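Local structure of anthrone oxidase-like protein (Streptomyces ambofaciens, 5F9P) at residues Leu13-Thr18 with Phe125-Val130; Leu164-Arg167 with Ala172-Ile175. The protein is an oxygenase, probably a monooxygenase, that cleaves a carbon-carbon bond and opens ring B in atypical angucycline biosynthesis. All blocks are in the same frame, centred on the assembly; numbering follows the deposited sequence.

Interaction 1. Residues Leu13-Thr18 with Phe125-Val130; sequences LNLFTT and FTVFPV
Leu13 and Leu15 meet the ring of Phe125 at its two meta carbons, CE1 and CE2, one leucine at each. CD2 of Leu13 lies 3.7 Å from CE1 of Phe125 and approaches the ring obliquely. At the other side of the ring, CD2 of Leu15 sits near the ring plane, against the edge, 3.9 Å from CE2 of Phe125; its sister methyl CD1 is 4.0 Å from the same carbon, so both methyls of the leucine rest against that one atom. The same CD2 of Leu15 also reaches CG1 of Val127, a looser touch at 4.3 Å. All of this is apolar packing between buried side chains. The backbones stay well apart, with CA of Leu15 9.7 Å from CA of Val127, and the two segments run nearly at right angles (98°). With CG anti to the backbone N (chi1 174°), Phe125 extends its ring into the gap, and the two leucines meet it from strand 10-17. Alternation along that strand turns these two leucines inward and Asn14 and Phe16 to the outer side. Tyr221 of strand 217-228 touches both Leu15 and Phe125, while Ile175 of strand 172-180 packs against Phe125 and Val127. Leu13 is further flanked by Leu58 and Phe60 of strand 56-63, and Leu15 by Met96 of strand 92-105, which places the contact across the interior of the closed barrel.

Interaction 2. Residues Leu164-Arg167 with Ala172-Ile175; sequences LRAR and AFVI
Phe173 reaches across to Ala166 and the backbone of Arg165 with the far end of its ring. The carbonyl O of Arg165 lies at the ring edge, in the ring plane, 3.9 Å from CZ of Phe173; the oxygen lies toward the slightly positive rim, an electrostatic contact that is at most weak at this distance. CB of Ala166 approaches obliquely and is 3.9 Å from CE1 of Phe173, the one apolar side-chain pair of the contact. The backbone N of Leu164 is a little farther off, 4.1 Å from CZ of Phe173, and also oblique to the ring. Phe173 adopts a chi1 of 67°, with CG between the backbone N and the carbonyl carbon, and this swings the ring over to strand 155-167 although the CB itself does not point there. Leu164 and Arg165 start their side chains away from strand 172-180, and CB of Leu164 lies against one face of the Arg165 guanidinium, off its centre. Met96 of strand 92-105 touches both Ala166 and Phe173. The segments' directions differ by 97° and they are not directly paired: the backbone of Phe173 bonds with Gly163, whereas Arg167 bonds with Leu95. Leu164 and Arg165 sit opposite the single Gln97, whose OE1 bonds NH1 of Arg165, a classic beta bulge. The whole is the splayed end of a beta hairpin, strands 155-167 and 172-180, in a barrel closed within one chain, consistent with the dimeric alpha-beta barrel clan, where two subunits commonly build such barrels.

Overall arrangement
Both interactions belong to the eight-stranded barrel, but at different depths. Interaction 1 is core: its touching residues are all buried, and it joins strands that are not neighbours in the sheet and lie far apart in sequence, by hydrocarbon contacts alone. Interaction 2 lies nearer the surface, within one hairpin, and mixes a methyl contact with backbone polar atoms at a ring. The centres of interaction 1 and interaction 2 are about 9 Å apart. Strands 122-130 and 172-180 connect them as sheet neighbours: Phe128 N and Val174 O, 2.8 Å apart, probably form a hydrogen bond, and CE1 of Phe125 packs 3.5 Å from CG2 of Ile175.

Interaction 1. Residues Leu13-Thr18 with Phe125-Val130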
ATOM      1  N   LEU A  13      -1.512   5.616   2.272  1.00 13.13           N
ATOM      2  CA  LEU A  13      -0.428   5.050   1.473  1.00 11.91           C
ATOM      3  C   LEU A  13       0.287   6.127   0.680  1.00 11.40           C
ATOM      4  O   LEU A  13      -0.308   6.798  -0.166  1.00 12.59           O
ATOM      5  CB  LEU A  13      -0.929   3.948   0.544  1.00 10.95           C
ATOM      6  CG  LEU A  13      -1.164   2.587   1.211  1.00 14.22           C
ATOM      7  CD1 LEU A  13      -2.164   2.680   2.365  1.00 15.94           C
ATOM      8  CD2 LEU A  13      -1.633   1.583   0.187  1.00 12.79           C
ATOM      9  N   ASN A  14       1.568   6.308   0.986  1.00 11.35           N
ATOM     10  CA  ASN A  14       2.416   7.243   0.264  1.00 11.08           C
ATOM     11  C   ASN A  14       3.231   6.472  -0.770  1.00 12.55           C
ATOM     12  O   ASN A  14       4.089   5.654  -0.430  1.00 10.73           O
ATOM     13  CB  ASN A  14       3.341   7.993   1.218  1.00 10.72           C
ATOM     14  CG  ASN A  14       2.589   8.854   2.214  1.00 10.11           C
ATOM     15  OD1 ASN A  14       1.404   9.120   2.050  1.00 12.78           O
ATOM     16  ND2 ASN A  14       3.292   9.323   3.241  1.00 13.92           N
ATOM     17  N   LEU A  15       2.925   6.731  -2.035  1.00 12.75           N
ATOM     18  CA  LEU A  15       3.506   6.009  -3.153  1.00 11.04           C
ATOM     19  C   LEU A  15       4.491   6.894  -3.906  1.00 13.57           C
ATOM     20  O   LEU A  15       4.144   7.994  -4.339  1.00 12.81           O
ATOM     21  CB  LEU A  15       2.389   5.560  -4.098  1.00 12.65           C
ATOM     22  CG  LEU A  15       2.837   4.939  -5.426  1.00 15.49           C
ATOM     23  CD1 LEU A  15       3.598   3.642  -5.169  1.00 10.60           C
ATOM     24  CD2 LEU A  15       1.631   4.706  -6.326  1.00 14.07           C
ATOM     25  N   PHE A  16       5.719   6.409  -4.054  1.00 12.62           N
ATOM     26  CA  PHE A  16       6.767   7.151  -4.730  1.00 12.87           C
ATOM     27  C   PHE A  16       7.360   6.310  -5.867  1.00 14.00           C
ATOM     28  O   PHE A  16       7.645   5.125  -5.686  1.00 12.93           O
ATOM     29  CB  PHE A  16       7.877   7.493  -3.742  1.00 11.09           C
ATOM     30  CG  PHE A  16       7.399   8.213  -2.510  1.00 13.43           C
ATOM     31  CD1 PHE A  16       7.218   9.586  -2.523  1.00 13.37           C
ATOM     32  CD2 PHE A  16       7.150   7.520  -1.338  1.00 10.50           C
ATOM     33  CE1 PHE A  16       6.776  10.255  -1.401  1.00 14.27           C
ATOM     34  CE2 PHE A  16       6.725   8.181  -0.201  1.00 14.16           C
ATOM     35  CZ  PHE A  16       6.536   9.555  -0.233  1.00 12.40           C
ATOM     36  N   THR A  17       7.533   6.922  -7.032  1.00 13.71           N
ATOM     37  CA  THR A  17       8.215   6.277  -8.150  1.00 13.71           C
ATOM     38  C   THR A  17       9.519   7.027  -8.410  1.00 13.25           C
ATOM     39  O   THR A  17       9.612   8.231  -8.170  1.00 15.23           O
ATOM     40  CB  THR A  17       7.352   6.281  -9.441  1.00 17.21           C
ATOM     41  OG1 THR A  17       7.089   7.632  -9.843  1.00 17.26           O
ATOM     42  CG2 THR A  17       6.032   5.577  -9.199  1.00 15.02           C
ATOM     43  N   THR A  18      10.533   6.318  -8.875  1.00 14.58           N
ATOM     44  CA  THR A  18      11.789   6.958  -9.226  1.00 17.27           C
ATOM     45  C   THR A  18      12.469   6.203 -10.371  1.00 20.68           C
ATOM     46  O   THR A  18      11.980   5.162 -10.799  1.00 14.31           O
ATOM     47  CB  THR A  18      12.718   7.072  -8.003  1.00 18.16           C
ATOM     48  OG1 THR A  18      13.803   7.958  -8.307  1.00 19.81           O
ATOM     49  CG2 THR A  18      13.246   5.707  -7.593  1.00 13.53           C
ATOM     50  N   PHE A 125       1.192  -4.747  -5.123  1.00 12.69           N
ATOM     51  CA  PHE A 125       0.417  -3.517  -4.984  1.00 12.35           C
ATOM     52  C   PHE A 125      -0.092  -3.005  -6.336  1.00 13.65           C
ATOM     53  O   PHE A 125       0.651  -2.978  -7.318  1.00 12.58           O
ATOM     54  CB  PHE A 125       1.299  -2.450  -4.322  1.00 10.94           C
ATOM     55  CG  PHE A 125       0.676  -1.096  -4.250  1.00 10.35           C
ATOM     56  CD1 PHE A 125      -0.310  -0.820  -3.318  1.00 12.01           C
ATOM     57  CD2 PHE A 125       1.083  -0.088  -5.107  1.00 12.39           C
ATOM     58  CE1 PHE A 125      -0.878   0.434  -3.247  1.00 15.74           C
ATOM     59  CE2 PHE A 125       0.523   1.158  -5.038  1.00 13.38           C
ATOM     60  CZ  PHE A 125      -0.468   1.425  -4.109  1.00 14.32           C
ATOM     61  N   THR A 126      -1.364  -2.610  -6.374  1.00 11.11           N
ATOM     62  CA  THR A 126      -1.945  -1.961  -7.543  1.00 11.10           C
ATOM     63  C   THR A 126      -2.933  -0.901  -7.099  1.00 11.99           C
ATOM     64  O   THR A 126      -3.794  -1.158  -6.257  1.00  9.97           O
ATOM     65  CB  THR A 126      -2.703  -2.956  -8.463  1.00 12.28           C
ATOM     66  OG1 THR A 126      -1.817  -3.997  -8.886  1.00 14.36           O
ATOM     67  CG2 THR A 126      -3.238  -2.230  -9.699  1.00 11.76           C
ATOM     68  N   VAL A 127      -2.809   0.290  -7.666  1.00 12.61           N
ATOM     69  CA  VAL A 127      -3.831   1.316  -7.485  1.00 11.63           C
ATOM     70  C   VAL A 127      -4.567   1.466  -8.806  1.00 14.16           C
ATOM     71  O   VAL A 127      -3.940   1.735  -9.844  1.00 12.24           O
ATOM     72  CB  VAL A 127      -3.237   2.668  -7.036  1.00 11.77           C
ATOM     73  CG1 VAL A 127      -2.049   3.039  -7.889  1.00 17.03           C
ATOM     74  CG2 VAL A 127      -4.301   3.765  -7.090  1.00 10.13           C
ATOM     75  N   PHE A 128      -5.884   1.251  -8.769  1.00  8.50           N
ATOM     76  CA  PHE A 128      -6.726   1.343  -9.967  1.00 11.29           C
ATOM     77  C   PHE A 128      -7.515   2.638  -9.950  1.00 10.67           C
ATOM     78  O   PHE A 128      -8.336   2.852  -9.049  1.00 11.71           O
ATOM     79  CB  PHE A 128      -7.772   0.226 -10.022  1.00  9.56           C
ATOM     80  CG  PHE A 128      -7.221  -1.179  -9.883  1.00 11.79           C
ATOM     81  CD1 PHE A 128      -6.993  -1.727  -8.638  1.00 10.20           C
ATOM     82  CD2 PHE A 128      -7.012  -1.968 -11.000  1.00 12.26           C
ATOM     83  CE1 PHE A 128      -6.519  -3.028  -8.503  1.00 11.21           C
ATOM     84  CE2 PHE A 128      -6.542  -3.261 -10.877  1.00 14.92           C
ATOM     85  CZ  PHE A 128      -6.301  -3.799  -9.622  1.00 11.89           C
ATOM     86  N   PRO A 129      -7.287   3.513 -10.940  1.00 11.64           N
ATOM     87  CA  PRO A 129      -8.259   4.600 -11.099  1.00 12.83           C
ATOM     88  C   PRO A 129      -9.542   3.975 -11.651  1.00 10.77           C
ATOM     89  O   PRO A 129      -9.467   3.142 -12.555  1.00 11.59           O
ATOM     90  CB  PRO A 129      -7.601   5.520 -12.139  1.00 11.17           C
ATOM     91  CG  PRO A 129      -6.699   4.631 -12.910  1.00 14.65           C
ATOM     92  CD  PRO A 129      -6.232   3.545 -11.965  1.00 14.75           C
ATOM     93  N   VAL A 130     -10.691   4.341 -11.098  1.00 12.95           N
ATOM     94  CA  VAL A 130     -11.964   3.777 -11.551  1.00 12.22           C
ATOM     95  C   VAL A 130     -12.974   4.880 -11.833  1.00 14.51           C
ATOM     96  O   VAL A 130     -12.792   6.025 -11.423  1.00 13.94           O
ATOM     97  CB  VAL A 130     -12.563   2.829 -10.490  1.00 14.79           C
ATOM     98  CG1 VAL A 130     -11.628   1.626 -10.255  1.00 13.78           C
ATOM     99  CG2 VAL A 130     -12.799   3.584  -9.210  1.00 12.56           C
TER

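Interaction 2. Residues Leu164-Arg167 with Ala172-Ile175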
ATOM      1  N   LEU A 164     -10.295   7.501  -0.570  1.00 14.51           N
ATOM      2  CA  LEU A 164     -11.115   8.613  -0.058  1.00 17.73           C
ATOM      3  C   LEU A 164     -10.785   9.946  -0.732  1.00 21.19           C
ATOM      4  O   LEU A 164     -11.677  10.693  -1.140  1.00 21.45           O
ATOM      5  CB  LEU A 164     -10.934   8.750   1.457  1.00 16.23           C
ATOM      6  CG  LEU A 164     -11.470   7.561   2.248  1.00 17.95           C
ATOM      7  CD1 LEU A 164     -11.487   7.861   3.742  1.00 18.86           C
ATOM      8  CD2 LEU A 164     -12.864   7.194   1.738  1.00 18.79           C
ATOM      9  N   ARG A 165      -9.492  10.229  -0.848  1.00 16.13           N
ATOM     10  CA  ARG A 165      -9.002  11.463  -1.444  1.00 17.87           C
ATOM     11  C   ARG A 165      -7.488  11.331  -1.528  1.00 16.78           C
ATOM     12  O   ARG A 165      -6.911  10.445  -0.901  1.00 12.42           O
ATOM     13  CB  ARG A 165      -9.399  12.664  -0.578  1.00 19.67           C
ATOM     14  CG  ARG A 165      -8.754  12.670   0.789  1.00 19.18           C
ATOM     15  CD  ARG A 165      -9.411  13.692   1.712  1.00 23.75           C
ATOM     16  NE  ARG A 165     -10.768  13.303   2.079  1.00 20.10           N
ATOM     17  CZ  ARG A 165     -11.070  12.466   3.069  1.00 24.54           C
ATOM     18  NH1 ARG A 165     -10.108  11.918   3.804  1.00 25.49           N
ATOM     19  NH2 ARG A 165     -12.339  12.167   3.320  1.00 29.15           N
ATOM     20  N   ALA A 166      -6.831  12.186  -2.301  1.00 16.10           N
ATOM     21  CA  ALA A 166      -5.406  11.986  -2.535  1.00 19.59           C
ATOM     22  C   ALA A 166      -4.721  13.256  -2.979  1.00 19.25           C
ATOM     23  O   ALA A 166      -5.339  14.100  -3.601  1.00 21.14           O
ATOM     24  CB  ALA A 166      -5.194  10.889  -3.576  1.00 15.78           C
ATOM     25  N   ARG A 167      -3.439  13.382  -2.660  1.00 16.18           N
ATOM     26  CA  ARG A 167      -2.618  14.441  -3.232  1.00 15.58           C
ATOM     27  C   ARG A 167      -1.766  13.827  -4.319  1.00 17.23           C
ATOM     28  O   ARG A 167      -1.028  12.877  -4.068  1.00 18.35           O
ATOM     29  CB  ARG A 167      -1.753  15.102  -2.151  1.00 16.97           C
ATOM     30  CG  ARG A 167      -2.589  15.693  -1.005  1.00 20.94           C
ATOM     31  CD  ARG A 167      -1.744  16.137   0.175  1.00 22.57           C
ATOM     32  NE  ARG A 167      -0.728  17.092  -0.249  1.00 27.59           N
ATOM     33  CZ  ARG A 167       0.038  17.796   0.575  1.00 28.94           C
ATOM     34  NH1 ARG A 167      -0.095  17.661   1.889  1.00 24.87           N
ATOM     35  NH2 ARG A 167       0.932  18.645   0.082  1.00 31.24           N
ATOM     36  N   ALA A 172     -11.717   8.931  -8.677  1.00 15.83           N
ATOM     37  CA  ALA A 172     -11.936   7.811  -7.776  1.00 16.62           C
ATOM     38  C   ALA A 172     -10.840   6.768  -7.959  1.00 14.59           C
ATOM     39  O   ALA A 172     -10.308   6.604  -9.055  1.00 13.05           O
ATOM     40  CB  ALA A 172     -13.297   7.194  -8.025  1.00 15.09           C
ATOM     41  N   PHE A 173     -10.512   6.052  -6.888  1.00 13.11           N
ATOM     42  CA  PHE A 173      -9.512   4.999  -6.997  1.00 13.47           C
ATOM     43  C   PHE A 173      -9.700   3.924  -5.928  1.00 12.67           C
ATOM     44  O   PHE A 173     -10.300   4.167  -4.880  1.00 15.70           O
ATOM     45  CB  PHE A 173      -8.093   5.590  -6.942  1.00 10.33           C
ATOM     46  CG  PHE A 173      -7.740   6.186  -5.619  1.00 11.23           C
ATOM     47  CD1 PHE A 173      -8.130   7.483  -5.298  1.00 14.34           C
ATOM     48  CD2 PHE A 173      -7.017   5.457  -4.693  1.00 12.08           C
ATOM     49  CE1 PHE A 173      -7.802   8.044  -4.064  1.00 15.22           C
ATOM     50  CE2 PHE A 173      -6.682   6.004  -3.458  1.00 15.25           C
ATOM     51  CZ  PHE A 173      -7.078   7.296  -3.140  1.00 12.43           C
ATOM     52  N   VAL A 174      -9.213   2.720  -6.213  1.00 12.08           N
ATOM     53  CA  VAL A 174      -9.227   1.647  -5.225  1.00 11.94           C
ATOM     54  C   VAL A 174      -7.874   0.982  -5.280  1.00 11.73           C
ATOM     55  O   VAL A 174      -7.118   1.177  -6.233  1.00 12.41           O
ATOM     56  CB  VAL A 174     -10.313   0.600  -5.472  1.00 12.13           C
ATOM     57  CG1 VAL A 174     -11.679   1.249  -5.484  1.00 12.83           C
ATOM     58  CG2 VAL A 174     -10.053  -0.138  -6.775  1.00  9.70           C
ATOM     59  N   ILE A 175      -7.562   0.204  -4.254  1.00 10.00           N
ATOM     60  CA  ILE A 175      -6.227  -0.360  -4.146  1.00 11.26           C
ATOM     61  C   ILE A 175      -6.313  -1.807  -3.760  1.00 12.19           C
ATOM     62  O   ILE A 175      -7.143  -2.194  -2.928  1.00 12.45           O
ATOM     63  CB  ILE A 175      -5.378   0.398  -3.091  1.00 12.40           C
ATOM     64  CG1 ILE A 175      -4.935   1.745  -3.653  1.00 12.70           C
ATOM     65  CG2 ILE A 175      -4.168  -0.447  -2.650  1.00 10.54           C
ATOM     66  CD1 ILE A 175      -4.338   2.674  -2.619  1.00 15.47           C
TER